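Local atomic coordinates of botulinum neurotoxin type C1 (Clostridium botulinum, PDB entry 3R4S), a protein that binds gangliosides on nerve cells through its receptor-binding domain, allowing the toxin to enter, where its protease chain probably cleaves SNARE proteins. Residues G305-F310 with N353-I358; Y319-K324 with Y339-R344; G383-G388 with P406-G411; Q357-N362 with Q370-N375. All coordinates share one frame; numbering follows the deposited sequence.

Interaction 1: G305-F310 with N353-I358; sequences GDILYF and NIIFQI. With SIA (N-acetyl-alpha-neuraminic acid), chain D.
Tyr309 holds CG in the crowded position between its backbone N and carbonyl carbon (chi1 64°), and Ile354 does the same with CG1 (chi1 75°), so the two side chains run side by side in one direction. Ile354 CD1 lies against the root of the ring, 3.6 Å from Tyr309 CG, while the phenol reaches on to the sialic acid. There Tyr309 OH donates to carboxylate oxygen O1A of SIA at 2.7 Å, the acceptor lying in the ring plane; Asn320, Gln346 and Thr347 supply further bonds to this sugar. Gln357 keeps CG anti to its backbone N (chi1 -178°) and is extended, which carries NE2 across to Gly305 O; the 3.1 Å bond between them arrives above the carbonyl plane. Backbone bonds pair Leu308 with Phe356 in both directions, Leu308 N meeting Phe356 O at 2.8 Å. Leu308 CD2 packs on Ile358 CG2, and farther along the same face the Phe310 and Phe356 rings meet obliquely. On the other face Ile307 CG2 and Ile355 CG2 are pressed to 3.4 Å, tighter than usual. Where direct pairing ends, one water accepts from Phe310 N and donates to Ile354 O. A neutral phenol thus donates, in its ring plane, to a negative carboxylate, a short bond probably strengthened by that charge and consistent with a pocket that reads the acid group.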
# COMPACT_ATOMS: atom_id res chain seq x y z
N GLY A 305 17.02 3.54 -8.08
CA GLY A 305 18.29 3.98 -8.61
C GLY A 305 19.08 4.86 -7.66
O GLY A 305 20.26 5.11 -7.88
N ASP A 306 18.43 5.35 -6.60
CA ASP A 306 19.11 6.16 -5.59
C ASP A 306 20.20 5.33 -4.91
O ASP A 306 20.03 4.13 -4.71
CB ASP A 306 18.12 6.70 -4.55
CG ASP A 306 17.35 7.91 -5.05
OD1 ASP A 306 17.53 8.28 -6.23
OD2 ASP A 306 16.56 8.50 -4.27
N ILE A 307 21.32 5.98 -4.59
CA ILE A 307 22.42 5.37 -3.84
C ILE A 307 22.27 5.85 -2.41
O ILE A 307 22.03 7.04 -2.18
CB ILE A 307 23.80 5.82 -4.36
CG1 ILE A 307 23.90 5.67 -5.88
CG2 ILE A 307 24.93 5.07 -3.63
CD1 ILE A 307 23.65 4.27 -6.36
N LEU A 308 22.41 4.95 -1.45
CA LEU A 308 22.06 5.30 -0.08
C LEU A 308 22.74 4.37 0.91
O LEU A 308 23.45 3.44 0.53
CB LEU A 308 20.52 5.28 0.07
CG LEU A 308 19.79 4.02 -0.40
CD1 LEU A 308 20.00 2.88 0.59
CD2 LEU A 308 18.29 4.25 -0.60
N TYR A 309 22.54 4.64 2.20
CA TYR A 309 23.01 3.73 3.25
C TYR A 309 22.01 3.78 4.39
O TYR A 309 21.08 4.58 4.36
CB TYR A 309 24.43 4.10 3.72
CG TYR A 309 24.53 5.46 4.39
CD1 TYR A 309 24.40 5.59 5.77
CD2 TYR A 309 24.76 6.61 3.64
CE1 TYR A 309 24.50 6.84 6.39
CE2 TYR A 309 24.86 7.86 4.24
CZ TYR A 309 24.73 7.97 5.62
OH TYR A 309 24.82 9.22 6.22
N PHE A 310 22.19 2.92 5.38
CA PHE A 310 21.23 2.82 6.48
C PHE A 310 21.88 3.05 7.84
O PHE A 310 22.94 2.48 8.13
CB PHE A 310 20.57 1.43 6.47
CG PHE A 310 19.86 1.08 5.18
CD1 PHE A 310 18.54 1.48 4.97
CD2 PHE A 310 20.50 0.34 4.19
CE1 PHE A 310 17.88 1.16 3.77
CE2 PHE A 310 19.84 0.01 3.00
CZ PHE A 310 18.53 0.43 2.79
N ASN A 353 31.60 -0.28 2.09
CA ASN A 353 30.83 -1.42 2.57
C ASN A 353 29.49 -1.08 3.22
O ASN A 353 28.75 -1.98 3.62
CB ASN A 353 31.67 -2.37 3.45
CG ASN A 353 32.14 -1.72 4.75
OD1 ASN A 353 31.64 -0.68 5.16
ND2 ASN A 353 33.13 -2.35 5.40
N ILE A 354 29.15 0.20 3.28
CA ILE A 354 27.80 0.55 3.75
C ILE A 354 26.88 1.00 2.62
O ILE A 354 25.69 1.28 2.85
CB ILE A 354 27.80 1.68 4.80
CG1 ILE A 354 28.07 3.03 4.12
CG2 ILE A 354 28.78 1.36 5.95
CD1 ILE A 354 27.86 4.21 5.04
N ILE A 355 27.40 1.04 1.40
CA ILE A 355 26.67 1.63 0.28
C ILE A 355 25.73 0.66 -0.45
O ILE A 355 26.14 -0.44 -0.84
CB ILE A 355 27.64 2.30 -0.73
CG1 ILE A 355 28.52 3.34 -0.02
CG2 ILE A 355 26.87 2.96 -1.88
CD1 ILE A 355 29.53 4.01 -0.94
N PHE A 356 24.47 1.07 -0.60
CA PHE A 356 23.47 0.27 -1.31
C PHE A 356 22.72 1.09 -2.37
O PHE A 356 22.76 2.33 -2.37
CB PHE A 356 22.47 -0.34 -0.32
CG PHE A 356 23.10 -1.32 0.63
CD1 PHE A 356 23.21 -2.66 0.29
CD2 PHE A 356 23.60 -0.90 1.86
CE1 PHE A 356 23.80 -3.58 1.15
CE2 PHE A 356 24.18 -1.81 2.73
CZ PHE A 356 24.29 -3.15 2.38
N GLN A 357 22.07 0.37 -3.29
CA GLN A 357 21.19 1.01 -4.28
C GLN A 357 19.81 0.37 -4.19
O GLN A 357 19.70 -0.85 -4.11
CB GLN A 357 21.74 0.84 -5.70
CG GLN A 357 20.87 1.53 -6.78
CD GLN A 357 21.48 1.46 -8.18
OE1 GLN A 357 21.64 0.38 -8.74
NE2 GLN A 357 21.79 2.62 -8.76
N ILE A 358 18.77 1.20 -4.19
CA ILE A 358 17.40 0.72 -4.00
C ILE A 358 16.59 0.71 -5.30
O ILE A 358 16.83 1.51 -6.20
CB ILE A 358 16.65 1.51 -2.90
CG1 ILE A 358 15.44 0.71 -2.41
CG2 ILE A 358 16.26 2.92 -3.40
CD1 ILE A 358 14.94 1.15 -1.04
C1 SIA D . 24.39 10.29 9.49
C2 SIA D . 25.39 11.33 9.03
C3 SIA D . 25.67 12.37 10.13
C4 SIA D . 26.59 11.86 11.22
C5 SIA D . 27.81 11.19 10.61
C6 SIA D . 27.35 10.09 9.67
C7 SIA D . 28.50 9.30 9.05
C8 SIA D . 27.95 8.24 8.09
C9 SIA D . 29.04 7.26 7.68
C10 SIA D . 29.73 10.79 12.04
C11 SIA D . 30.30 10.03 13.21
N5 SIA D . 28.46 10.52 11.73
O1A SIA D . 24.39 9.18 8.90
O1B SIA D . 23.60 10.56 10.43
O2 SIA D . 24.82 11.99 7.89
O4 SIA D . 27.02 12.97 12.02
O6 SIA D . 26.58 10.67 8.61
O7 SIA D . 29.34 10.19 8.31
O8 SIA D . 26.86 7.52 8.72
O9 SIA D . 29.32 6.42 8.80
O10 SIA D . 30.39 11.60 11.40
O HOH W 1 24.17 0.94 5.13

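Interaction 2: Y319-K324 with Y339-R344; sequences YNLFMK and YAIGLR. With SIA (N-acetyl-alpha-neuraminic acid), chain D.
Asn320 grips the glycerol tail of the sialic acid with both ends of its amide: OD1 accepts from SIA O9 at a very short 2.4 Å, and ND2 donates to SIA O8 at 3.0 Å, nearly straight (169°). Its CG is anti to the carbonyl carbon, and the residue is pinned by reciprocal backbone bonds with Arg344, Asn320 N to Arg344 O being 2.8 Å. Tyr319, next to it, touches the other bound sialic acid, SLB. Farther along the face of Asn320, Phe322 takes the crowded first torsion (chi1 82°), which swings its ring toward the strand 339-344. Arg344 CB rides over one face of that ring, 4.0 Å from the centroid, a CH-pi contact; CG and CD continue across it toward Phe322 CB. The guanidinium lies too far for more than a weak cation-pi attraction, and its NH1 is bonded instead to Asn353. Gly342, paired with Phe322, has no side chain where a CB would collide with Lys324 CE. The other face is apolar: Leu321 and Leu343 point the same way, with Leu321 CD1 3.5 Å from Leu343 CD2, and Ile341 CG2 flanks Leu321 CB. At the far end of this face Met323 CG rests 3.7 Å from Tyr339 CB, and the sulfur makes an oblique Met-aromatic contact with that ring. This twisted antiparallel pair of the trefoil region is flanked by strand 307-314 beside 317-323 and by strand 401-409 beside 338-345, while Ile271 of strand 270-275 packs on Leu321 and Leu343.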
# COMPACT_ATOMS: atom_id res chain seq x y z
N TYR A 319 24.94 3.47 14.44
CA TYR A 319 25.71 2.61 13.55
C TYR A 319 25.29 2.74 12.08
O TYR A 319 24.27 3.35 11.77
CB TYR A 319 25.51 1.15 13.95
CG TYR A 319 25.87 0.81 15.38
CD1 TYR A 319 27.13 0.30 15.69
CD2 TYR A 319 24.95 0.97 16.41
CE1 TYR A 319 27.46 -0.03 17.00
CE2 TYR A 319 25.28 0.64 17.71
CZ TYR A 319 26.53 0.14 18.00
OH TYR A 319 26.85 -0.18 19.30
N ASN A 320 26.08 2.16 11.19
CA ASN A 320 25.69 1.93 9.81
C ASN A 320 25.49 0.43 9.64
O ASN A 320 26.26 -0.36 10.18
CB ASN A 320 26.79 2.34 8.83
CG ASN A 320 27.11 3.82 8.88
OD1 ASN A 320 28.28 4.21 8.91
ND2 ASN A 320 26.08 4.66 8.87
N LEU A 321 24.49 0.03 8.87
CA LEU A 321 24.47 -1.33 8.37
C LEU A 321 25.63 -1.44 7.41
O LEU A 321 25.96 -0.47 6.71
CB LEU A 321 23.14 -1.64 7.66
CG LEU A 321 21.97 -2.09 8.52
CD1 LEU A 321 21.57 -1.02 9.53
CD2 LEU A 321 20.79 -2.46 7.63
N PHE A 322 26.28 -2.60 7.36
CA PHE A 322 27.38 -2.78 6.43
C PHE A 322 27.52 -4.23 6.04
O PHE A 322 27.12 -5.13 6.78
CB PHE A 322 28.71 -2.23 6.99
CG PHE A 322 29.44 -3.18 7.94
CD1 PHE A 322 28.90 -3.48 9.19
CD2 PHE A 322 30.67 -3.72 7.60
CE1 PHE A 322 29.57 -4.34 10.06
CE2 PHE A 322 31.35 -4.57 8.46
CZ PHE A 322 30.80 -4.89 9.69
N MET A 323 28.07 -4.46 4.85
CA MET A 323 28.32 -5.82 4.41
C MET A 323 29.64 -6.29 5.00
O MET A 323 30.70 -5.75 4.69
CB MET A 323 28.36 -5.89 2.88
CG MET A 323 28.34 -7.32 2.37
SD MET A 323 28.62 -7.46 0.59
CE MET A 323 30.32 -6.92 0.44
N LYS A 324 29.57 -7.29 5.86
CA LYS A 324 30.77 -7.84 6.47
C LYS A 324 31.53 -8.63 5.43
O LYS A 324 30.99 -8.98 4.38
CB LYS A 324 30.41 -8.80 7.60
CG LYS A 324 29.94 -8.19 8.90
CD LYS A 324 29.90 -9.31 9.94
CE LYS A 324 29.32 -8.91 11.27
NZ LYS A 324 29.00 -10.14 12.06
N TYR A 339 27.37 -12.95 2.39
CA TYR A 339 27.97 -12.15 3.45
C TYR A 339 26.90 -11.61 4.38
O TYR A 339 25.83 -11.20 3.94
CB TYR A 339 28.76 -10.97 2.88
CG TYR A 339 29.81 -11.39 1.90
CD1 TYR A 339 31.12 -11.57 2.29
CD2 TYR A 339 29.48 -11.62 0.56
CE1 TYR A 339 32.09 -11.95 1.39
CE2 TYR A 339 30.44 -12.00 -0.35
CZ TYR A 339 31.75 -12.17 0.07
OH TYR A 339 32.71 -12.55 -0.83
N ALA A 340 27.19 -11.61 5.68
CA ALA A 340 26.26 -11.07 6.65
C ALA A 340 26.22 -9.55 6.55
O ALA A 340 27.23 -8.91 6.24
CB ALA A 340 26.67 -11.50 8.08
N ILE A 341 25.04 -8.97 6.79
CA ILE A 341 24.93 -7.54 7.04
C ILE A 341 24.94 -7.32 8.54
O ILE A 341 24.15 -7.91 9.28
CB ILE A 341 23.65 -6.94 6.42
CG1 ILE A 341 23.69 -7.06 4.89
CG2 ILE A 341 23.50 -5.49 6.85
CD1 ILE A 341 22.40 -6.66 4.17
N GLY A 342 25.86 -6.49 9.01
CA GLY A 342 25.95 -6.22 10.43
C GLY A 342 26.00 -4.73 10.68
O GLY A 342 25.60 -3.94 9.82
N LEU A 343 26.48 -4.35 11.86
CA LEU A 343 26.52 -2.95 12.24
C LEU A 343 27.93 -2.50 12.61
O LEU A 343 28.65 -3.18 13.33
CB LEU A 343 25.57 -2.68 13.41
CG LEU A 343 24.11 -3.09 13.20
CD1 LEU A 343 23.42 -3.31 14.53
CD2 LEU A 343 23.38 -2.05 12.37
N ARG A 344 28.32 -1.33 12.10
CA ARG A 344 29.62 -0.75 12.39
C ARG A 344 29.47 0.71 12.78
O ARG A 344 28.55 1.41 12.34
CB ARG A 344 30.55 -0.86 11.19
CG ARG A 344 30.05 -0.08 9.98
CD ARG A 344 31.09 -0.02 8.88
NE ARG A 344 32.27 0.73 9.30
CZ ARG A 344 33.32 0.97 8.51
NH1 ARG A 344 33.32 0.52 7.25
NH2 ARG A 344 34.35 1.66 8.96
C1 SIA D . 24.39 10.29 9.49
C2 SIA D . 25.39 11.33 9.03
C3 SIA D . 25.67 12.37 10.13
C4 SIA D . 26.59 11.86 11.22
C5 SIA D . 27.81 11.19 10.61
C6 SIA D . 27.35 10.09 9.67
C7 SIA D . 28.50 9.30 9.05
C8 SIA D . 27.95 8.24 8.09
C9 SIA D . 29.04 7.26 7.68
C10 SIA D . 29.73 10.79 12.04
C11 SIA D . 30.30 10.03 13.21
N5 SIA D . 28.46 10.52 11.73
O1A SIA D . 24.39 9.18 8.90
O1B SIA D . 23.60 10.56 10.43
O2 SIA D . 24.82 11.99 7.89
O4 SIA D . 27.02 12.97 12.02
O6 SIA D . 26.58 10.67 8.61
O7 SIA D . 29.34 10.19 8.31
O8 SIA D . 26.86 7.52 8.72
O9 SIA D . 29.32 6.42 8.80
O10 SIA D . 30.39 11.60 11.40

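Interaction 3: G383-G388 with P406-G411; sequences GICSIG and PTVKQG
Thr407 and Ser386 face each other in a hydrogen-bonded antiparallel pair, with their hydroxyls sent in different directions. Thr407 OG1 sits in the crowded position between its backbone N and carbonyl carbon (chi1 61°), which leans it over the facing strand, 3.6 Å from Ser386 CB. A water 2.9 Å from Thr407 OG1 also donates a weak bond to Ile387 O. Ser386 OG is anti to its own backbone N (chi1 -171°) and bonds to Ser421. The backbone bonds between these residues come in above the carbonyl planes; Thr407 N to Ser386 O, at 2.9 Å, lies 51° out of plane. Next along this face, Ile384 CG1 and Lys409 CG are each anti to the backbone N. The lysine chain then bends at chi2 and chi4, curling NZ back to Gln410 O at 2.8 Å. On the face carrying Cys385 and Val408 the pair meets at 4.2 Å, Cys385 SG to Val408 CG2, and both pack on Ile341. Val408 CG1, anti to its backbone N, lies along the Ile384 backbone, nearest its O. Gly383 brings its CA to 3.1 Å from Lys409 O, where a CB would clash. The two strands form the beta hairpin 381-392 and 401-409, flanked by strand 367-374 on the side of 381-392 and by strand 338-345 on the side of 401-409; Phe273 of strand 270-275 packs on Ile387 and Pro406.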
# COMPACT_ATOMS: atom_id res chain seq x y z
N GLY A 383 25.76 -7.22 -5.72
CA GLY A 383 24.97 -8.18 -4.99
C GLY A 383 23.58 -7.71 -4.61
O GLY A 383 23.22 -6.54 -4.83
N ILE A 384 22.80 -8.62 -4.04
CA ILE A 384 21.42 -8.31 -3.65
C ILE A 384 21.22 -8.69 -2.19
O ILE A 384 21.77 -9.69 -1.72
CB ILE A 384 20.39 -9.06 -4.54
CG1 ILE A 384 18.99 -8.47 -4.40
CG2 ILE A 384 20.40 -10.58 -4.25
CD1 ILE A 384 17.99 -9.06 -5.39
N CYS A 385 20.44 -7.89 -1.46
CA CYS A 385 20.15 -8.18 -0.05
C CYS A 385 19.10 -9.26 0.10
O CYS A 385 18.03 -9.19 -0.51
CB CYS A 385 19.70 -6.91 0.68
SG CYS A 385 21.04 -5.71 0.83
N SER A 386 19.40 -10.25 0.92
CA SER A 386 18.50 -11.36 1.17
C SER A 386 18.50 -11.65 2.67
O SER A 386 18.91 -10.81 3.47
CB SER A 386 18.95 -12.59 0.36
OG SER A 386 17.97 -13.61 0.42
N ILE A 387 18.06 -12.84 3.04
CA ILE A 387 17.92 -13.22 4.44
C ILE A 387 18.09 -14.73 4.52
O ILE A 387 17.75 -15.46 3.58
CB ILE A 387 16.53 -12.81 4.97
CG1 ILE A 387 16.43 -13.01 6.48
CG2 ILE A 387 15.41 -13.57 4.24
CD1 ILE A 387 15.18 -12.38 7.10
N GLY A 388 18.65 -15.22 5.63
CA GLY A 388 18.79 -16.65 5.82
C GLY A 388 19.29 -17.05 7.20
O GLY A 388 19.60 -16.20 8.05
N PRO A 406 20.17 -10.78 8.12
CA PRO A 406 20.16 -10.22 6.77
C PRO A 406 21.49 -10.51 6.09
O PRO A 406 22.54 -10.57 6.76
CB PRO A 406 19.99 -8.71 7.01
CG PRO A 406 20.66 -8.47 8.32
CD PRO A 406 20.39 -9.74 9.15
N THR A 407 21.46 -10.72 4.78
CA THR A 407 22.68 -11.04 4.04
C THR A 407 22.75 -10.29 2.73
O THR A 407 21.75 -9.72 2.25
CB THR A 407 22.73 -12.54 3.66
OG1 THR A 407 21.61 -12.86 2.82
CG2 THR A 407 22.71 -13.43 4.91
N VAL A 408 23.95 -10.30 2.14
CA VAL A 408 24.16 -9.92 0.75
C VAL A 408 24.65 -11.16 0.01
O VAL A 408 25.58 -11.83 0.46
CB VAL A 408 25.22 -8.81 0.60
CG1 VAL A 408 25.50 -8.53 -0.88
CG2 VAL A 408 24.78 -7.53 1.33
N LYS A 409 23.99 -11.48 -1.09
CA LYS A 409 24.44 -12.52 -2.00
C LYS A 409 25.14 -11.84 -3.17
O LYS A 409 24.52 -11.08 -3.92
CB LYS A 409 23.23 -13.31 -2.52
CG LYS A 409 23.53 -14.27 -3.67
CD LYS A 409 24.64 -15.23 -3.31
CE LYS A 409 24.71 -16.42 -4.28
NZ LYS A 409 25.01 -15.97 -5.66
N GLN A 410 26.44 -12.07 -3.31
CA GLN A 410 27.18 -11.57 -4.46
C GLN A 410 27.36 -12.68 -5.50
O GLN A 410 26.47 -13.54 -5.65
CB GLN A 410 28.51 -10.92 -4.03
CG GLN A 410 28.31 -9.75 -3.06
CD GLN A 410 29.53 -8.86 -2.92
OE1 GLN A 410 30.65 -9.33 -2.77
NE2 GLN A 410 29.30 -7.56 -2.95
N GLY A 411 28.47 -12.68 -6.22
CA GLY A 411 28.60 -13.60 -7.35
C GLY A 411 27.46 -13.32 -8.32
O GLY A 411 27.05 -12.16 -8.48
O HOH W 2 20.85 -15.62 2.46

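Interaction 4: Q357-N362 with Q370-N375; sequences QIQPMN and QIFKSN
Gln370 leaves the strand with CG anti to the carbonyl carbon (chi1 -72°) and continues extended to its amide. From its CB the chain reaches CG, which lies 4.1 Å from Met361 CB; CD then comes under Met361 CE, and OE1 ends 3.5 Å from that same methyl. NE2, at the tip, turns to Thr422 OG1 and Leu417 O, two acceptors outside the hairpin that satisfy NE2 of this buried side chain. Met361 follows alongside because its chain, starting anti to the backbone N (chi1 176°), bends at chi2 and chi3 and folds CE back over the amide. Gln359 is on the same face but bends at chi2, so that CG touches the Phe372 ring at CE2 (3.9 Å) while its amide leads away, steeply inclined to the ring. Phe372 CG stands beside its backbone N, a setting that brings Gln357 O into the ring plane at its edge. That carbonyl also accepts from Phe372 N at 2.8 Å and 172°, and Gln357 N returns the bond to Phe372 O at 2.7 Å. Gln359 and Gln370 form the next hydrogen-bonded pair; between the two pairs, Ile358 and Ile371 meet on the opposite face, CG1 to CG1 at 4.2 Å. Beyond Phe372, Ser374 CB closes against Gln357 CB. This is a regular antiparallel beta hairpin, 356-362 with 367-374, of the kind from which the beta-trefoil of the toxin's C-terminal receptor-binding region is built.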
# COMPACT_ATOMS: atom_id res chain seq x y z
N GLN A 357 22.07 0.37 -3.29
CA GLN A 357 21.19 1.01 -4.28
C GLN A 357 19.81 0.37 -4.19
O GLN A 357 19.70 -0.85 -4.11
CB GLN A 357 21.74 0.84 -5.70
CG GLN A 357 20.87 1.53 -6.78
CD GLN A 357 21.48 1.46 -8.18
OE1 GLN A 357 21.64 0.38 -8.74
NE2 GLN A 357 21.79 2.62 -8.76
N ILE A 358 18.77 1.20 -4.19
CA ILE A 358 17.40 0.72 -4.00
C ILE A 358 16.59 0.71 -5.30
O ILE A 358 16.83 1.51 -6.20
CB ILE A 358 16.65 1.51 -2.90
CG1 ILE A 358 15.44 0.71 -2.41
CG2 ILE A 358 16.26 2.92 -3.40
CD1 ILE A 358 14.94 1.15 -1.04
N GLN A 359 15.64 -0.23 -5.40
CA GLN A 359 14.68 -0.28 -6.50
C GLN A 359 13.33 -0.66 -5.90
O GLN A 359 13.27 -1.47 -4.98
CB GLN A 359 15.08 -1.33 -7.54
CG GLN A 359 16.45 -1.07 -8.22
CD GLN A 359 16.41 0.12 -9.16
OE1 GLN A 359 15.35 0.67 -9.41
NE2 GLN A 359 17.57 0.51 -9.69
N PRO A 360 12.24 -0.06 -6.43
CA PRO A 360 10.90 -0.39 -5.94
C PRO A 360 10.55 -1.82 -6.33
O PRO A 360 11.04 -2.28 -7.36
CB PRO A 360 9.99 0.59 -6.70
CG PRO A 360 10.74 0.89 -7.96
CD PRO A 360 12.21 0.89 -7.56
N MET A 361 9.75 -2.50 -5.52
CA MET A 361 9.31 -3.85 -5.83
C MET A 361 7.92 -4.01 -5.26
O MET A 361 7.73 -4.42 -4.11
CB MET A 361 10.26 -4.90 -5.25
CG MET A 361 9.81 -6.36 -5.44
SD MET A 361 9.37 -6.78 -7.15
CE MET A 361 10.89 -6.47 -8.02
N ASN A 362 6.94 -3.62 -6.05
CA ASN A 362 5.56 -3.62 -5.61
C ASN A 362 4.81 -4.74 -6.28
O ASN A 362 5.14 -5.15 -7.40
CB ASN A 362 4.89 -2.30 -5.99
CG ASN A 362 5.59 -1.11 -5.40
OD1 ASN A 362 5.83 -0.10 -6.08
ND2 ASN A 362 5.95 -1.20 -4.13
N GLN A 370 13.79 -3.89 -3.51
CA GLN A 370 14.96 -4.72 -3.57
C GLN A 370 16.14 -3.81 -3.34
O GLN A 370 16.13 -2.64 -3.75
CB GLN A 370 15.07 -5.44 -4.91
CG GLN A 370 14.04 -6.55 -5.08
CD GLN A 370 14.26 -7.34 -6.36
OE1 GLN A 370 14.35 -6.77 -7.43
NE2 GLN A 370 14.35 -8.67 -6.24
N ILE A 371 17.15 -4.32 -2.64
CA ILE A 371 18.26 -3.50 -2.21
C ILE A 371 19.55 -4.18 -2.61
O ILE A 371 19.82 -5.33 -2.25
CB ILE A 371 18.21 -3.25 -0.70
CG1 ILE A 371 16.84 -2.68 -0.31
CG2 ILE A 371 19.35 -2.31 -0.26
CD1 ILE A 371 16.57 -2.68 1.19
N PHE A 372 20.34 -3.47 -3.41
CA PHE A 372 21.49 -4.04 -4.05
C PHE A 372 22.75 -3.41 -3.47
O PHE A 372 22.79 -2.20 -3.23
CB PHE A 372 21.44 -3.76 -5.55
CG PHE A 372 20.28 -4.41 -6.25
CD1 PHE A 372 20.41 -5.66 -6.84
CD2 PHE A 372 19.04 -3.78 -6.29
CE1 PHE A 372 19.34 -6.27 -7.47
CE2 PHE A 372 17.96 -4.38 -6.93
CZ PHE A 372 18.11 -5.62 -7.52
N LYS A 373 23.77 -4.24 -3.24
CA LYS A 373 25.08 -3.75 -2.81
C LYS A 373 25.73 -2.98 -3.95
O LYS A 373 25.80 -3.47 -5.08
CB LYS A 373 25.98 -4.90 -2.38
CG LYS A 373 27.31 -4.41 -1.80
CD LYS A 373 27.11 -3.75 -0.42
CE LYS A 373 28.38 -3.04 0.06
NZ LYS A 373 28.62 -1.77 -0.69
N SER A 374 26.19 -1.77 -3.66
CA SER A 374 26.62 -0.84 -4.69
C SER A 374 27.91 -0.14 -4.30
O SER A 374 28.23 -0.05 -3.13
CB SER A 374 25.52 0.21 -4.89
OG SER A 374 25.88 1.19 -5.85
N ASN A 375 28.64 0.37 -5.29
CA ASN A 375 29.72 1.31 -5.01
C ASN A 375 29.18 2.75 -5.02
O ASN A 375 27.98 2.96 -5.22
CB ASN A 375 30.91 1.13 -5.98
CG ASN A 375 30.57 1.53 -7.41
OD1 ASN A 375 29.41 1.49 -7.83
ND2 ASN A 375 31.59 1.92 -8.17

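All four contacts belong to one antiparallel sheet system of the trefoil region. Interactions 1 and 4, with centres about 7 Å apart, share Gln357 and Ile358, so strand 356-362 is gripped from both edges. Interaction 2 is nested in the chain loop closed by interaction 1, and the two meet through a backbone bond, Asn353 O to Met323 N at 2.9 Å. Both touch the same sialic acid, interaction 1 at its carboxylate and interaction 2 at its glycerol tail; Tyr319 of interaction 2 also touches the other bound sialic acid, SLB. Interaction 3 joins interaction 2 through Tyr339 O and Val408 N (2.7 Å), and interaction 4 through Cys385 N and Ile371 O (2.8 Å).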